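Local coordinates for group 3 allergen SMIPP-S YvT004A06 (Sarcoptes scabiei type hominis, PDB 3H7T), which is an inactivated scabies mite paralogue of trypsin-like serine proteases that has probably lost the peptidase activity of its family, at residues L107-D113 and R216-L222; R149-E153 and I165-C171. All coordinates share one frame; numbering follows the deposited sequence.

Contact 1: residues L107-D113 and R216-L222; sequences LPSLLYD and RVGYYVL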
loop_
_atom_site.group_PDB
_atom_site.type_symbol
_atom_site.label_atom_id
_atom_site.label_comp_id
_atom_site.label_asym_id
_atom_site.label_seq_id
_atom_site.Cartn_x
_atom_site.Cartn_y
_atom_site.Cartn_z
ATOM N N LEU A 107 -3.213 11.980 6.265
ATOM C CA LEU A 107 -3.531 12.042 4.839
ATOM C C LEU A 107 -2.908 13.285 4.195
ATOM O O LEU A 107 -2.675 14.278 4.879
ATOM C CB LEU A 107 -5.049 11.997 4.625
ATOM C CG LEU A 107 -5.738 10.671 4.982
ATOM C CD1 LEU A 107 -7.270 10.800 4.966
ATOM C CD2 LEU A 107 -5.284 9.572 4.021
ATOM N N PRO A 108 -2.616 13.228 2.878
ATOM C CA PRO A 108 -2.052 14.371 2.173
ATOM C C PRO A 108 -3.155 15.373 1.817
ATOM O O PRO A 108 -4.333 15.048 1.943
ATOM C CB PRO A 108 -1.531 13.736 0.887
ATOM C CG PRO A 108 -2.522 12.673 0.601
ATOM C CD PRO A 108 -2.851 12.095 1.961
ATOM N N SER A 109 -2.763 16.552 1.340
ATOM C CA SER A 109 -3.702 17.555 0.831
ATOM C C SER A 109 -4.366 17.068 -0.458
ATOM O O SER A 109 -3.850 16.162 -1.142
ATOM C CB SER A 109 -2.978 18.879 0.585
ATOM O OG SER A 109 -1.922 18.702 -0.346
ATOM N N LEU A 110 -5.512 17.662 -0.784
ATOM C CA LEU A 110 -6.299 17.235 -1.932
ATOM C C LEU A 110 -5.486 17.258 -3.217
ATOM O O LEU A 110 -4.794 18.235 -3.507
ATOM C CB LEU A 110 -7.557 18.095 -2.091
ATOM C CG LEU A 110 -8.432 17.807 -3.319
ATOM C CD1 LEU A 110 -9.154 16.462 -3.207
ATOM C CD2 LEU A 110 -9.429 18.937 -3.527
ATOM N N LEU A 111 -5.585 16.164 -3.968
ATOM C CA LEU A 111 -4.911 16.000 -5.252
ATOM C C LEU A 111 -3.380 16.108 -5.202
ATOM O O LEU A 111 -2.740 16.364 -6.223
ATOM C CB LEU A 111 -5.522 16.927 -6.315
ATOM C CG LEU A 111 -6.945 16.587 -6.786
ATOM C CD1 LEU A 111 -7.507 17.733 -7.618
ATOM C CD2 LEU A 111 -6.981 15.287 -7.583
ATOM N N TYR A 112 -2.795 15.876 -4.028
ATOM C CA TYR A 112 -1.337 15.820 -3.909
ATOM C C TYR A 112 -0.748 14.875 -4.962
ATOM O O TYR A 112 -1.276 13.779 -5.193
ATOM C CB TYR A 112 -0.903 15.385 -2.507
ATOM C CG TYR A 112 0.592 15.501 -2.304
ATOM C CD1 TYR A 112 1.166 16.702 -1.888
ATOM C CD2 TYR A 112 1.440 14.423 -2.571
ATOM C CE1 TYR A 112 2.541 16.821 -1.722
ATOM C CE2 TYR A 112 2.812 14.533 -2.418
ATOM C CZ TYR A 112 3.357 15.726 -1.985
ATOM O OH TYR A 112 4.715 15.835 -1.824
ATOM N N ASP A 113 0.325 15.314 -5.615
ATOM C CA ASP A 113 0.953 14.524 -6.671
ATOM C C ASP A 113 2.467 14.630 -6.539
ATOM O O ASP A 113 3.034 15.689 -6.823
ATOM C CB ASP A 113 0.480 15.006 -8.056
ATOM C CG ASP A 113 0.752 13.982 -9.177
ATOM O OD1 ASP A 113 1.188 12.841 -8.896
ATOM O OD2 ASP A 113 0.519 14.328 -10.357
ATOM N N ARG A 216 -2.341 7.084 -5.957
ATOM C CA ARG A 216 -2.133 8.471 -5.541
ATOM C C ARG A 216 -3.223 8.803 -4.533
ATOM O O ARG A 216 -4.375 9.059 -4.910
ATOM C CB ARG A 216 -2.215 9.414 -6.749
ATOM C CG ARG A 216 -1.498 10.755 -6.533
ATOM C CD ARG A 216 -2.322 11.973 -6.901
ATOM N NE ARG A 216 -2.662 12.059 -8.308
ATOM C CZ ARG A 216 -2.963 13.186 -8.957
ATOM N NH1 ARG A 216 -3.273 13.119 -10.236
ATOM N NH2 ARG A 216 -2.951 14.369 -8.351
ATOM N N VAL A 217 -2.855 8.799 -3.254
ATOM C CA VAL A 217 -3.810 9.027 -2.169
ATOM C C VAL A 217 -4.521 10.379 -2.278
ATOM O O VAL A 217 -5.730 10.447 -2.089
ATOM C CB VAL A 217 -3.163 8.847 -0.770
ATOM C CG1 VAL A 217 -4.189 9.106 0.336
ATOM C CG2 VAL A 217 -2.607 7.424 -0.621
ATOM N N GLY A 218 -3.773 11.431 -2.619
ATOM C CA GLY A 218 -4.331 12.766 -2.874
ATOM C C GLY A 218 -5.575 12.776 -3.749
ATOM O O GLY A 218 -6.544 13.517 -3.475
ATOM N N TYR A 219 -5.557 11.928 -4.780
ATOM C CA TYR A 219 -6.641 11.815 -5.757
ATOM C C TYR A 219 -7.932 11.285 -5.116
ATOM O O TYR A 219 -9.043 11.537 -5.607
ATOM C CB TYR A 219 -6.196 10.918 -6.919
ATOM C CG TYR A 219 -7.128 10.884 -8.114
ATOM C CD1 TYR A 219 -6.905 11.703 -9.228
ATOM C CD2 TYR A 219 -8.228 10.025 -8.136
ATOM C CE1 TYR A 219 -7.762 11.659 -10.336
ATOM C CE2 TYR A 219 -9.091 9.986 -9.221
ATOM C CZ TYR A 219 -8.855 10.801 -10.318
ATOM O OH TYR A 219 -9.716 10.734 -11.388
ATOM N N TYR A 220 -7.783 10.576 -4.003
ATOM C CA TYR A 220 -8.903 9.880 -3.394
ATOM C C TYR A 220 -9.206 10.327 -1.955
ATOM O O TYR A 220 -9.987 9.671 -1.262
ATOM C CB TYR A 220 -8.640 8.363 -3.439
ATOM C CG TYR A 220 -8.549 7.794 -4.837
ATOM C CD1 TYR A 220 -9.701 7.473 -5.552
ATOM C CD2 TYR A 220 -7.313 7.556 -5.438
ATOM C CE1 TYR A 220 -9.630 6.941 -6.832
ATOM C CE2 TYR A 220 -7.231 7.010 -6.722
ATOM C CZ TYR A 220 -8.397 6.711 -7.408
ATOM O OH TYR A 220 -8.356 6.186 -8.669
ATOM N N VAL A 221 -8.608 11.444 -1.521
ATOM C CA VAL A 221 -8.740 11.929 -0.128
ATOM C C VAL A 221 -10.195 12.213 0.297
ATOM O O VAL A 221 -10.564 11.968 1.445
ATOM C CB VAL A 221 -7.817 13.166 0.148
ATOM C CG1 VAL A 221 -8.233 13.928 1.416
ATOM C CG2 VAL A 221 -6.363 12.732 0.254
ATOM N N LEU A 222 -11.002 12.721 -0.636
ATOM C CA LEU A 222 -12.431 12.944 -0.404
ATOM C C LEU A 222 -13.152 11.627 -0.156
ATOM O O LEU A 222 -14.006 11.529 0.728
ATOM C CB LEU A 222 -13.080 13.639 -1.605
ATOM C CG LEU A 222 -12.547 14.987 -2.096
ATOM C CD1 LEU A 222 -13.091 15.271 -3.484
ATOM C CD2 LEU A 222 -12.882 16.116 -1.127
HETATM O O HOH W 1 -0.997 11.596 -3.055
#

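Contact 2: residues R149-E153 and I165-C171; sequences RKSCE and IYDGVFC. With ZN (zinc ion), chain D; ZN (zinc ion), chain C.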
loop_
_atom_site.group_PDB
_atom_site.type_symbol
_atom_site.label_atom_id
_atom_site.label_comp_id
_atom_site.label_asym_id
_atom_site.label_seq_id
_atom_site.Cartn_x
_atom_site.Cartn_y
_atom_site.Cartn_z
ATOM N N ARG A 149 4.775 10.762 -14.558
ATOM C CA ARG A 149 3.645 9.936 -15.027
ATOM C C ARG A 149 3.620 9.682 -16.539
ATOM O O ARG A 149 3.446 8.538 -16.971
ATOM C CB ARG A 149 2.304 10.522 -14.575
ATOM C CG ARG A 149 1.091 9.669 -14.965
ATOM C CD ARG A 149 -0.205 10.149 -14.316
ATOM N NE ARG A 149 -0.171 10.101 -12.851
ATOM C CZ ARG A 149 -0.002 11.170 -12.068
ATOM N NH1 ARG A 149 0.157 12.375 -12.599
ATOM N NH2 ARG A 149 0.017 11.036 -10.751
ATOM N N LYS A 150 3.786 10.742 -17.338
ATOM C CA LYS A 150 3.848 10.590 -18.790
ATOM C C LYS A 150 4.967 9.637 -19.230
ATOM O O LYS A 150 4.747 8.744 -20.054
ATOM C CB LYS A 150 4.004 11.952 -19.486
ATOM C CG LYS A 150 3.863 11.879 -21.010
ATOM C CD LYS A 150 2.493 11.342 -21.403
ATOM C CE LYS A 150 2.371 11.162 -22.909
ATOM N NZ LYS A 150 1.038 10.613 -23.273
ATOM N N SER A 151 6.158 9.833 -18.670
ATOM C CA SER A 151 7.310 8.997 -18.985
ATOM C C SER A 151 7.077 7.532 -18.581
ATOM O O SER A 151 7.430 6.605 -19.326
ATOM C CB SER A 151 8.574 9.576 -18.333
ATOM O OG SER A 151 9.496 8.548 -18.014
ATOM N N CYS A 152 6.455 7.330 -17.423
ATOM C CA CYS A 152 6.095 5.985 -16.958
ATOM C C CYS A 152 5.066 5.331 -17.877
ATOM O O CYS A 152 5.210 4.169 -18.239
ATOM C CB CYS A 152 5.574 6.045 -15.525
ATOM S SG CYS A 152 5.031 4.483 -14.797
ATOM N N GLU A 153 4.035 6.088 -18.254
ATOM C CA GLU A 153 3.048 5.594 -19.204
ATOM C C GLU A 153 3.654 5.171 -20.538
ATOM O O GLU A 153 3.270 4.132 -21.092
ATOM C CB GLU A 153 1.944 6.617 -19.475
ATOM C CG GLU A 153 0.948 6.050 -20.479
ATOM C CD GLU A 153 -0.203 6.964 -20.791
ATOM O OE1 GLU A 153 0.024 8.171 -21.015
ATOM O OE2 GLU A 153 -1.340 6.456 -20.833
ATOM N N ILE A 165 -1.658 2.924 -15.975
ATOM C CA ILE A 165 -1.149 4.254 -15.600
ATOM C C ILE A 165 -2.183 5.341 -15.915
ATOM O O ILE A 165 -2.563 5.553 -17.076
ATOM C CB ILE A 165 0.209 4.580 -16.302
ATOM C CG1 ILE A 165 1.168 3.359 -16.281
ATOM C CG2 ILE A 165 0.849 5.854 -15.721
ATOM C CD1 ILE A 165 1.645 2.943 -14.891
ATOM N N TYR A 166 -2.622 6.034 -14.872
ATOM C CA TYR A 166 -3.667 7.061 -15.007
ATOM C C TYR A 166 -3.465 8.078 -13.873
ATOM O O TYR A 166 -2.566 7.902 -13.052
ATOM C CB TYR A 166 -5.059 6.398 -15.007
ATOM C CG TYR A 166 -5.485 5.832 -13.675
ATOM C CD1 TYR A 166 -6.489 6.451 -12.935
ATOM C CD2 TYR A 166 -4.877 4.691 -13.140
ATOM C CE1 TYR A 166 -6.878 5.952 -11.710
ATOM C CE2 TYR A 166 -5.267 4.183 -11.914
ATOM C CZ TYR A 166 -6.262 4.823 -11.200
ATOM O OH TYR A 166 -6.653 4.353 -9.971
ATOM N N ASP A 167 -4.272 9.134 -13.811
ATOM C CA ASP A 167 -4.024 10.209 -12.838
ATOM C C ASP A 167 -4.127 9.766 -11.377
ATOM O O ASP A 167 -3.573 10.417 -10.482
ATOM C CB ASP A 167 -4.945 11.413 -13.074
ATOM C CG ASP A 167 -4.726 12.078 -14.425
ATOM O OD1 ASP A 167 -3.606 12.018 -14.991
ATOM O OD2 ASP A 167 -5.692 12.690 -14.920
ATOM N N GLY A 168 -4.841 8.669 -11.131
ATOM C CA GLY A 168 -5.041 8.174 -9.769
ATOM C C GLY A 168 -3.894 7.310 -9.246
ATOM O O GLY A 168 -3.977 6.763 -8.138
ATOM N N VAL A 169 -2.844 7.162 -10.052
ATOM C CA VAL A 169 -1.591 6.557 -9.591
ATOM C C VAL A 169 -0.397 7.444 -9.878
ATOM O O VAL A 169 -0.460 8.327 -10.739
ATOM C CB VAL A 169 -1.331 5.123 -10.184
ATOM C CG1 VAL A 169 -2.419 4.140 -9.735
ATOM C CG2 VAL A 169 -1.176 5.143 -11.710
ATOM N N PHE A 170 0.691 7.207 -9.149
ATOM C CA PHE A 170 1.997 7.727 -9.529
ATOM C C PHE A 170 2.983 6.574 -9.614
ATOM O O PHE A 170 2.727 5.488 -9.077
ATOM C CB PHE A 170 2.484 8.828 -8.569
ATOM C CG PHE A 170 2.827 8.352 -7.183
ATOM C CD1 PHE A 170 4.106 7.866 -6.890
ATOM C CD2 PHE A 170 1.889 8.430 -6.159
ATOM C CE1 PHE A 170 4.432 7.440 -5.591
ATOM C CE2 PHE A 170 2.203 8.005 -4.853
ATOM C CZ PHE A 170 3.480 7.521 -4.568
ATOM N N CYS A 171 4.095 6.804 -10.307
ATOM C CA CYS A 171 5.094 5.761 -10.527
ATOM C C CYS A 171 6.336 6.097 -9.735
ATOM O O CYS A 171 6.694 7.272 -9.608
ATOM C CB CYS A 171 5.454 5.659 -12.011
ATOM S SG CYS A 171 4.082 5.147 -13.091
HETATM ZN ZN ZN D . -2.621 8.526 -20.601
HETATM ZN ZN ZN C . -3.690 12.116 -16.964
HETATM O O HOH W 2 -1.272 10.160 -21.586
#

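Contact 1: residues L107-D113 and R216-L222
Leu-111 N donates to Gly-218 O at 2.9 Å, approaching from above the carbonyl plane. Leu-111 stands third in a type II turn, closed by the bond of 3.1 Å from Tyr-112 N to Ser-109 O. A water bridges the two backbones, giving a hydrogen to Tyr-112 O and accepting one from Gly-218 N at 2.8 Å. Glycine suits this place because the space beyond its CA is already filled by the main chain of Leu-111 and Tyr-112. The 107-113 segment lies between the two barrels of the trypsin-like fold, and 216-222 leads from the last barrel strand into the C-terminal helix 221-228. Arg-216 extends to this turn. Its NH2 makes a weak bond to Leu-111 O (2.9 Å, 123° at the hydrogen), near the guanidinium plane, while NH1 is satisfied by Asp-167 O. With CG anti to its backbone N (chi1 -163°), Asp-113 lays its carboxylate over one guanidinium face, the planes 16° apart; Tyr-219 CD1 lies over the opposite face. The pairing of Asp-113 OD1 with Arg-216 NE is long, 4.0 Å, and rests on charge alone, because OD1 sits well out of the guanidinium plane and no N-H points at it; the same oxygen has a salt bridge to Arg-149 NH2. Tyr-112 OH bonds to Gln-192. On the apolar side, the compact ring of Pro-108 packs against two valines, its CD 3.7 Å from Val-217 CG1 and its CG 3.9 Å from Val-221 CG2.

Contact 2: residues R149-E153 and I165-C171
The guanidinium of Arg-149 has Asp-167 CA over one face, nearer its margin than its middle, and Val-169 O at its edge, in plane. That oxygen takes bonds from two nitrogens along one side of the group: NE donates at 2.8 Å from Val-169 O, nearly in line with the carbonyl, and NH2 donates from above the carbonyl plane. Two bonds to one acceptor fix the rotation of the guanidinium, and a salt bridge from NH2 to Asp-113 gives the charge a partner. The chain of Arg-149 is extended until it bends at chi3 (-61°), which turns the flat group toward the carbonyl of Val-169. The Tyr-166 ring, by contrast, is covered from within its own segment, with Val-169 N above its centre. Arginine suits its site because its aliphatic part also serves: CG lies 3.9 Å from Ile-165 CG2, the two side chains lying alongside and running opposite ways. Branched Ile-165 also packs against the helix through its CD1, 3.7 Å from Cys-152 SG. Cys-152 and Cys-171 are joined by a disulfide with chi3 -73°. Two carboxylates bind zinc: Asp-167 OD1 holds one ion at 2.0 Å, and Glu-153 OE2 another, together with a water that also bonds to Lys-150 NZ. The 149-153 turn of helix 149-157 runs at 79° to residues 169-171, and the disulfide ties it to strand 169-172, which pairs with strands 140-147 and 212-216 in the second barrel.

Contact 1 and contact 2 have centres 15 Å apart and touch where Arg-216, Tyr-219 and Tyr-220 meet Asp-167 and Gly-168. In chain order the segments run 107-113, 149-153, 165-171 and 216-222, so contact 2 lies between the two halves of contact 1 in sequence. Strands 169-172 and 212-216 are antiparallel neighbours in the second barrel, and just before the former Arg-216 N reaches Gly-168 O at 2.7 Å. The interdomain linker, helix 149-157 and the approach to the C-terminal helix are thus connected around a shared pair of strands, with two arginines at the junction.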